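Local coordinates for glutathione S-transferase 2 (Heligmosomoides polygyrus, PDB 1TW9), which probably catalyses the transfer of glutathione to electrophilic substrates such as organic halides, as a sigma-family glutathione transferase, at residues N10-E16 / R201-F206; Q20-D26 / R193-I198; S145-V149 / H184-I188. One frame throughout, in Å; residues are numbered along the deposited sequence.

In the fold
From the N terminus the chain runs through strand 4-9 into segment 10-16, which meets the C-terminal tail 201-206 in contact 1, closing a loop of nearly the whole chain. Helix 16-24 follows and packs on helix 192-200 in contact 2, nested inside contact 1. Nested in turn inside the loop closed by contact 2, contact 3 joins loop 145-149 to helix 179-189 within the helical C-terminal domain. Contacts 1 and 2 tie the thioredoxin-like N-terminal domain to the last helix and tail, touching where Glu16 meets Trp197. Contact 3 touches contact 2 through Ile188 and Ile194 on successive helices, and lies about 22 Å from contact 1, centre to centre.

Contact 1 of 3, residues N10-E16 / R201-F206; sequences NGRGAGE and RPETPF
Two irregular segments meet here, CA of Gly11 and Phe206 coming closest at 5.3 Å. Arg201, just past a helix, directs its CA-to-CB bond toward segment 10-16 (chi1 p, chi2 and chi3 t); its NH2 makes a 2.8 Å salt bridge to Glu16 OE2, which also accepts a hydrogen bond from Trp197 NE1, while Arg12 CD lies over the guanidinium face, 3.5 Å from Arg201 CZ. One water hydrogen-bonds Pro202 O (2.8 Å), Arg12 NH1 (2.7 Å) and Thr204 N (3.2 Å). Thr204 O accepts NH1 of Arg12 (chi1 m, chi2 t, chi3 m) at 2.8 Å, and Thr204 CG2 lies 3.3 Å from Asn10 O. The terminal carboxylate spans two successive amides, Arg12 N to Phe206 OXT 2.8 Å and Gly13 N to Phe206 O 2.9 Å; Thr204 OG1 donates to Phe206 OXT at 2.8 Å. With chi1 p, the Phe206 ring folds over Gly11, whose CA makes a CH-pi contact 4.0 Å from the centroid; a CB there would clash with Phe206 CZ. The tail thus clasps the loop joining strand 4-9 to helix 16-24 of the thioredoxin-like domain, Phe206 touching Tyr8 and Phe9, and Glu162 of helix 155-170 pairing with Arg201.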
# COMPACT_ATOMS: atom_id res chain seq x y z
N ASN A 10 14.01 6.10 -16.77
CA ASN A 10 13.44 6.09 -18.13
C ASN A 10 12.85 4.74 -18.43
O ASN A 10 13.40 3.93 -19.15
CB ASN A 10 14.44 6.47 -19.24
CG ASN A 10 13.77 6.62 -20.58
OD1 ASN A 10 12.58 6.80 -20.65
ND2 ASN A 10 14.56 6.54 -21.65
N GLY A 11 11.69 4.55 -17.85
CA GLY A 11 10.88 3.40 -18.10
C GLY A 11 9.51 3.53 -17.50
O GLY A 11 9.23 4.46 -16.79
N ARG A 12 8.69 2.54 -17.80
CA ARG A 12 7.32 2.48 -17.29
C ARG A 12 7.45 2.14 -15.81
O ARG A 12 7.32 3.01 -14.97
CB ARG A 12 6.45 1.44 -18.05
CG ARG A 12 6.29 1.77 -19.53
CD ARG A 12 5.43 0.78 -20.26
NE ARG A 12 5.96 -0.59 -20.14
CZ ARG A 12 6.98 -1.04 -20.84
NH1 ARG A 12 7.49 -0.27 -21.77
NH2 ARG A 12 7.42 -2.28 -20.71
N GLY A 13 7.68 0.87 -15.50
CA GLY A 13 8.04 0.45 -14.17
C GLY A 13 7.11 0.94 -13.11
O GLY A 13 5.90 0.95 -13.31
N ALA A 14 7.68 1.39 -12.01
CA ALA A 14 6.96 1.93 -10.88
C ALA A 14 6.41 3.31 -11.04
O ALA A 14 5.63 3.74 -10.20
CB ALA A 14 7.86 1.87 -9.62
N GLY A 15 6.81 4.02 -12.10
CA GLY A 15 6.36 5.39 -12.35
C GLY A 15 5.09 5.46 -13.21
O GLY A 15 4.36 6.42 -13.17
N GLU A 16 4.77 4.38 -13.93
CA GLU A 16 3.80 4.44 -14.99
C GLU A 16 2.37 4.67 -14.50
O GLU A 16 1.63 5.36 -15.16
CB GLU A 16 3.86 3.20 -15.83
CG GLU A 16 3.04 3.21 -17.11
CD GLU A 16 3.42 4.25 -18.13
OE1 GLU A 16 4.48 4.89 -18.01
OE2 GLU A 16 2.66 4.39 -19.11
N ARG A 201 4.06 7.58 -25.34
CA ARG A 201 5.07 7.49 -24.29
C ARG A 201 6.36 6.98 -24.92
O ARG A 201 6.32 6.34 -25.95
CB ARG A 201 4.63 6.58 -23.16
CG ARG A 201 4.38 5.21 -23.59
CD ARG A 201 3.83 4.39 -22.45
NE ARG A 201 3.57 3.06 -22.92
CZ ARG A 201 2.89 2.17 -22.25
NH1 ARG A 201 2.67 0.98 -22.81
NH2 ARG A 201 2.40 2.43 -21.07
N PRO A 202 7.49 7.24 -24.28
CA PRO A 202 8.77 6.65 -24.70
C PRO A 202 8.70 5.15 -24.69
O PRO A 202 8.10 4.58 -23.74
CB PRO A 202 9.74 7.16 -23.64
CG PRO A 202 9.15 8.47 -23.19
CD PRO A 202 7.68 8.17 -23.14
N GLU A 203 9.22 4.53 -25.73
CA GLU A 203 9.24 3.07 -25.80
C GLU A 203 10.47 2.58 -25.07
O GLU A 203 11.60 2.80 -25.50
CB GLU A 203 9.31 2.60 -27.24
CG GLU A 203 8.09 2.89 -28.09
CD GLU A 203 8.31 2.46 -29.53
OE1 GLU A 203 8.87 1.33 -29.74
OE2 GLU A 203 7.97 3.25 -30.47
N THR A 204 10.24 1.89 -23.95
CA THR A 204 11.35 1.47 -23.10
C THR A 204 11.19 -0.02 -22.82
O THR A 204 10.08 -0.53 -22.88
CB THR A 204 11.36 2.22 -21.75
OG1 THR A 204 10.05 2.22 -21.16
CG2 THR A 204 11.64 3.69 -21.95
N PRO A 205 12.29 -0.68 -22.48
CA PRO A 205 12.25 -2.11 -22.22
C PRO A 205 11.59 -2.51 -20.90
O PRO A 205 11.27 -3.70 -20.72
CB PRO A 205 13.74 -2.50 -22.27
CG PRO A 205 14.38 -1.35 -21.77
CD PRO A 205 13.66 -0.16 -22.41
N PHE A 206 11.39 -1.57 -19.99
CA PHE A 206 10.65 -1.85 -18.74
C PHE A 206 9.79 -0.68 -18.42
O PHE A 206 8.94 -0.82 -17.51
CB PHE A 206 11.59 -2.10 -17.55
CG PHE A 206 12.21 -0.84 -16.97
CD1 PHE A 206 11.60 -0.19 -15.88
CD2 PHE A 206 13.34 -0.28 -17.53
CE1 PHE A 206 12.14 0.97 -15.35
CE2 PHE A 206 13.89 0.91 -16.99
CZ PHE A 206 13.27 1.53 -15.89
OXT PHE A 206 9.89 0.36 -19.08
O HOH W 1 7.14 1.96 -23.20

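Contact 2 of 3, residues Q20-D26 / R193-I198; sequences QVFALAD and RIKKWI. Unlike the reference sequence in segment 20-26: Val21 (reference Ile).
Arg193 stretches its side chain (chi1 m, then t throughout) across the last turn of helix 16-24: CD lies 3.4 Å from Ala23 O, NH1 donates to Leu24 O at 3.0 Å, and Asp26 CB sits over one guanidinium face, 3.4 Å from CZ. Asp26 OD2 is a long 3.8 Å from Arg193 NH2 and well out of the guanidinium plane, so that pair is attraction of charges alone. Asp26 has positive phi (54°) and ends the helix in a Schellman motif. CA of Arg193 and Leu24 are nearest, at 5.4 Å. The axes of helices 20-24 and 193-198 approach to 8.8 Å, their N-to-C directions 127° apart. Between them Ile194 (chi1 m, chi2 m) brings CD1 to 3.5 Å from Gln20 O and 3.9 Å from Leu24 CG. Ala23, its CA-to-CB bond toward the other helix, sets CB 3.9 Å from Trp197 CB; Gln20 CG is 3.8 Å from Trp197 CD1. Trp197 NE1 and Gln20 NE2 both hydrogen-bond to Glu16 OE2, one turn before Gln20 in its helix. This is an interdomain helix pair of the glutathione transferase fold: helix 16-24 belongs to the thioredoxin-like domain and helix 192-200 to the helical domain, with Leu158 of helix 155-170 touched by Gln20, Val21 and Ile194, and strand 30-34 touched by Trp197.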
# COMPACT_ATOMS: atom_id res chain seq x y z
N GLN A 20 -0.10 7.51 -15.84
CA GLN A 20 -1.40 7.26 -16.41
C GLN A 20 -2.58 7.98 -15.65
O GLN A 20 -3.56 8.35 -16.26
CB GLN A 20 -1.64 5.82 -16.60
CG GLN A 20 -0.71 5.21 -17.61
CD GLN A 20 -0.99 3.82 -17.97
OE1 GLN A 20 -2.07 3.31 -17.61
NE2 GLN A 20 -0.07 3.18 -18.65
N VAL A 21 -2.43 8.19 -14.34
CA VAL A 21 -3.40 9.00 -13.60
C VAL A 21 -3.38 10.43 -14.15
O VAL A 21 -4.39 11.02 -14.40
CB VAL A 21 -3.14 8.94 -12.10
CG1 VAL A 21 -4.03 9.92 -11.38
CG2 VAL A 21 -3.47 7.47 -11.61
N PHE A 22 -2.18 10.94 -14.30
CA PHE A 22 -2.04 12.28 -14.86
C PHE A 22 -2.71 12.36 -16.23
O PHE A 22 -3.41 13.32 -16.55
CB PHE A 22 -0.55 12.65 -15.02
CG PHE A 22 0.13 13.18 -13.71
CD1 PHE A 22 -0.47 14.18 -12.94
CD2 PHE A 22 1.31 12.61 -13.24
CE1 PHE A 22 0.15 14.64 -11.81
CE2 PHE A 22 1.92 13.11 -12.12
CZ PHE A 22 1.35 14.11 -11.39
N ALA A 23 -2.45 11.36 -17.07
CA ALA A 23 -2.99 11.32 -18.43
C ALA A 23 -4.50 11.33 -18.33
O ALA A 23 -5.17 12.10 -19.04
CB ALA A 23 -2.51 10.10 -19.22
N LEU A 24 -5.05 10.43 -17.50
CA LEU A 24 -6.49 10.30 -17.33
C LEU A 24 -7.16 11.60 -16.89
O LEU A 24 -8.31 11.87 -17.23
CB LEU A 24 -6.78 9.27 -16.25
CG LEU A 24 -7.61 8.07 -16.52
CD1 LEU A 24 -8.14 7.58 -15.21
CD2 LEU A 24 -8.63 8.14 -17.69
N ALA A 25 -6.43 12.39 -16.11
CA ALA A 25 -6.92 13.67 -15.55
C ALA A 25 -6.65 14.87 -16.47
O ALA A 25 -7.03 15.96 -16.12
CB ALA A 25 -6.30 13.90 -14.23
N ASP A 26 -5.92 14.65 -17.55
CA ASP A 26 -5.44 15.72 -18.45
C ASP A 26 -4.68 16.76 -17.65
O ASP A 26 -4.78 17.99 -17.84
CB ASP A 26 -6.62 16.29 -19.21
CG ASP A 26 -6.23 17.24 -20.27
OD1 ASP A 26 -5.18 17.03 -20.87
OD2 ASP A 26 -6.96 18.20 -20.59
N ARG A 193 -7.80 9.06 -23.29
CA ARG A 193 -6.59 9.67 -22.73
C ARG A 193 -5.47 8.68 -22.41
O ARG A 193 -4.25 9.02 -22.48
CB ARG A 193 -6.98 10.45 -21.49
CG ARG A 193 -7.68 11.73 -21.84
CD ARG A 193 -8.20 12.42 -20.61
NE ARG A 193 -8.76 13.70 -20.94
CZ ARG A 193 -9.36 14.49 -20.05
NH1 ARG A 193 -9.48 14.12 -18.76
NH2 ARG A 193 -9.84 15.67 -20.44
N ILE A 194 -5.84 7.46 -22.07
CA ILE A 194 -4.86 6.46 -21.83
C ILE A 194 -4.27 5.92 -23.16
O ILE A 194 -3.04 5.77 -23.32
CB ILE A 194 -5.49 5.31 -21.03
CG1 ILE A 194 -6.02 5.81 -19.66
CG2 ILE A 194 -4.49 4.17 -20.87
CD1 ILE A 194 -4.98 6.42 -18.80
N LYS A 195 -5.13 5.68 -24.12
CA LYS A 195 -4.70 5.28 -25.46
C LYS A 195 -3.73 6.26 -26.04
O LYS A 195 -2.72 5.87 -26.57
CB LYS A 195 -5.91 5.22 -26.38
CG LYS A 195 -5.68 4.67 -27.79
CD LYS A 195 -7.00 4.63 -28.58
CE LYS A 195 -6.78 4.34 -30.08
NZ LYS A 195 -7.91 3.59 -30.67
N LYS A 196 -4.07 7.54 -25.90
CA LYS A 196 -3.19 8.62 -26.40
C LYS A 196 -1.83 8.60 -25.72
O LYS A 196 -0.76 8.73 -26.38
CB LYS A 196 -3.82 9.95 -26.14
CG LYS A 196 -3.03 11.11 -26.71
CD LYS A 196 -3.50 12.40 -26.07
CE LYS A 196 -3.25 13.66 -26.92
NZ LYS A 196 -3.23 14.89 -26.07
N TRP A 197 -1.83 8.38 -24.42
CA TRP A 197 -0.57 8.34 -23.67
C TRP A 197 0.24 7.11 -24.13
O TRP A 197 1.43 7.21 -24.34
CB TRP A 197 -0.80 8.28 -22.16
CG TRP A 197 0.43 7.92 -21.40
CD1 TRP A 197 0.65 6.79 -20.73
CD2 TRP A 197 1.65 8.68 -21.31
NE1 TRP A 197 1.91 6.76 -20.19
CE2 TRP A 197 2.55 7.94 -20.52
CE3 TRP A 197 2.11 9.89 -21.84
CZ2 TRP A 197 3.85 8.36 -20.26
CZ3 TRP A 197 3.38 10.30 -21.49
CH2 TRP A 197 4.24 9.52 -20.78
N ILE A 198 -0.42 5.97 -24.25
CA ILE A 198 0.29 4.74 -24.67
C ILE A 198 0.91 4.89 -26.04
O ILE A 198 2.11 4.49 -26.26
CB ILE A 198 -0.62 3.53 -24.54
CG1 ILE A 198 -0.92 3.28 -23.06
CG2 ILE A 198 0.04 2.33 -25.22
CD1 ILE A 198 -1.94 2.21 -22.85

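Contact 3 of 3, residues S145-V149 / H184-I188; sequences SGFLV and HMERI
A loop runs past one face of a helix, Gly146 CA and His184 CA being nearest at 6.6 Å. Ser145 (chi1 p) starts it with an ST turn, its OG accepting from Phe147 N at 3.2 Å. Gly146 follows with phi 94° and psi -7°, a conformation that itself calls for glycine; its CA lies over one face of the Arg187 guanidinium, where a CB would come 2.8 Å from NE. Gly146 O faces the helix, 3.4 Å from His184 CD2 and near the imidazole plane, and 2.8 Å from Arg187 NH1. Phe147 (chi1 m) has its CA-to-CB bond directed away, yet the ring swings back, its edge toward Ile188 (chi1 m, chi2 m), with Phe147 CE2 3.9 Å from Ile188 CD1. Leu148 (chi1 m, chi2 t) sets CG 3.9 Å from His184 NE2. His184 takes chi1 t, and its NE2 is hydrogen-bonded to Asp157 OD1, which also accepts from Leu148 N, so one carboxylate joins loop, helix 179-189 and helix 155-170. Leu148 and His184 also touch Leu140 of helix 119-142. An aspartate near the start of helix 155-170, tied to the preceding loop, is a recurring feature of the helical domain of glutathione transferases.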
# COMPACT_ATOMS: atom_id res chain seq x y z
N SER A 145 -20.19 -2.90 -14.30
CA SER A 145 -19.69 -1.71 -14.96
C SER A 145 -18.54 -1.97 -15.92
O SER A 145 -18.30 -1.15 -16.81
CB SER A 145 -19.25 -0.70 -13.91
OG SER A 145 -18.07 -1.12 -13.24
N GLY A 146 -17.84 -3.05 -15.70
CA GLY A 146 -16.61 -3.35 -16.42
C GLY A 146 -15.31 -2.92 -15.75
O GLY A 146 -14.26 -3.26 -16.21
N PHE A 147 -15.43 -2.19 -14.65
CA PHE A 147 -14.32 -1.80 -13.80
C PHE A 147 -14.17 -2.72 -12.63
O PHE A 147 -15.07 -3.57 -12.36
CB PHE A 147 -14.48 -0.35 -13.32
CG PHE A 147 -14.67 0.61 -14.45
CD1 PHE A 147 -15.91 1.17 -14.69
CD2 PHE A 147 -13.64 0.90 -15.31
CE1 PHE A 147 -16.10 2.01 -15.76
CE2 PHE A 147 -13.83 1.73 -16.42
CZ PHE A 147 -15.04 2.33 -16.62
N LEU A 148 -13.03 -2.64 -11.98
CA LEU A 148 -12.75 -3.50 -10.83
C LEU A 148 -13.63 -3.17 -9.63
O LEU A 148 -14.14 -4.08 -8.96
CB LEU A 148 -11.30 -3.49 -10.49
CG LEU A 148 -10.40 -4.32 -11.41
CD1 LEU A 148 -9.00 -4.02 -11.19
CD2 LEU A 148 -10.70 -5.78 -11.13
N VAL A 149 -13.82 -1.87 -9.35
CA VAL A 149 -14.58 -1.37 -8.18
C VAL A 149 -15.45 -0.26 -8.60
O VAL A 149 -14.96 0.73 -9.22
CB VAL A 149 -13.65 -0.89 -6.99
CG1 VAL A 149 -14.42 -0.32 -5.84
CG2 VAL A 149 -12.78 -2.06 -6.49
N HIS A 184 -11.14 -6.30 -19.87
CA HIS A 184 -10.84 -5.17 -18.96
C HIS A 184 -9.59 -4.44 -19.41
O HIS A 184 -9.59 -3.22 -19.53
CB HIS A 184 -10.72 -5.63 -17.51
CG HIS A 184 -10.22 -4.60 -16.55
ND1 HIS A 184 -8.88 -4.40 -16.31
CD2 HIS A 184 -10.89 -3.71 -15.78
CE1 HIS A 184 -8.75 -3.43 -15.40
NE2 HIS A 184 -9.96 -3.02 -15.05
N MET A 185 -8.55 -5.19 -19.72
CA MET A 185 -7.33 -4.62 -20.23
C MET A 185 -7.62 -3.76 -21.44
O MET A 185 -7.13 -2.61 -21.54
CB MET A 185 -6.35 -5.75 -20.55
CG MET A 185 -4.97 -5.32 -20.89
SD MET A 185 -4.28 -6.23 -22.29
CE MET A 185 -4.89 -4.95 -23.25
N GLU A 186 -8.43 -4.28 -22.36
CA GLU A 186 -8.67 -3.52 -23.59
C GLU A 186 -9.52 -2.28 -23.32
O GLU A 186 -9.24 -1.21 -23.85
CB GLU A 186 -9.31 -4.39 -24.61
CG GLU A 186 -8.38 -5.49 -25.05
CD GLU A 186 -7.21 -5.10 -25.96
OE1 GLU A 186 -6.48 -6.07 -26.31
OE2 GLU A 186 -6.97 -3.92 -26.36
N ARG A 187 -10.51 -2.43 -22.47
CA ARG A 187 -11.36 -1.29 -22.13
C ARG A 187 -10.54 -0.18 -21.53
O ARG A 187 -10.68 0.98 -21.87
CB ARG A 187 -12.35 -1.78 -21.10
CG ARG A 187 -13.27 -0.81 -20.50
CD ARG A 187 -14.10 -1.51 -19.40
NE ARG A 187 -14.95 -2.61 -19.95
CZ ARG A 187 -14.92 -3.92 -19.63
NH1 ARG A 187 -14.10 -4.51 -18.71
NH2 ARG A 187 -15.78 -4.67 -20.27
N ILE A 188 -9.67 -0.54 -20.60
CA ILE A 188 -8.88 0.47 -19.90
C ILE A 188 -7.90 1.13 -20.84
O ILE A 188 -7.72 2.32 -20.87
CB ILE A 188 -8.18 -0.11 -18.67
CG1 ILE A 188 -9.21 -0.65 -17.69
CG2 ILE A 188 -7.32 0.96 -17.97
CD1 ILE A 188 -10.30 0.35 -17.28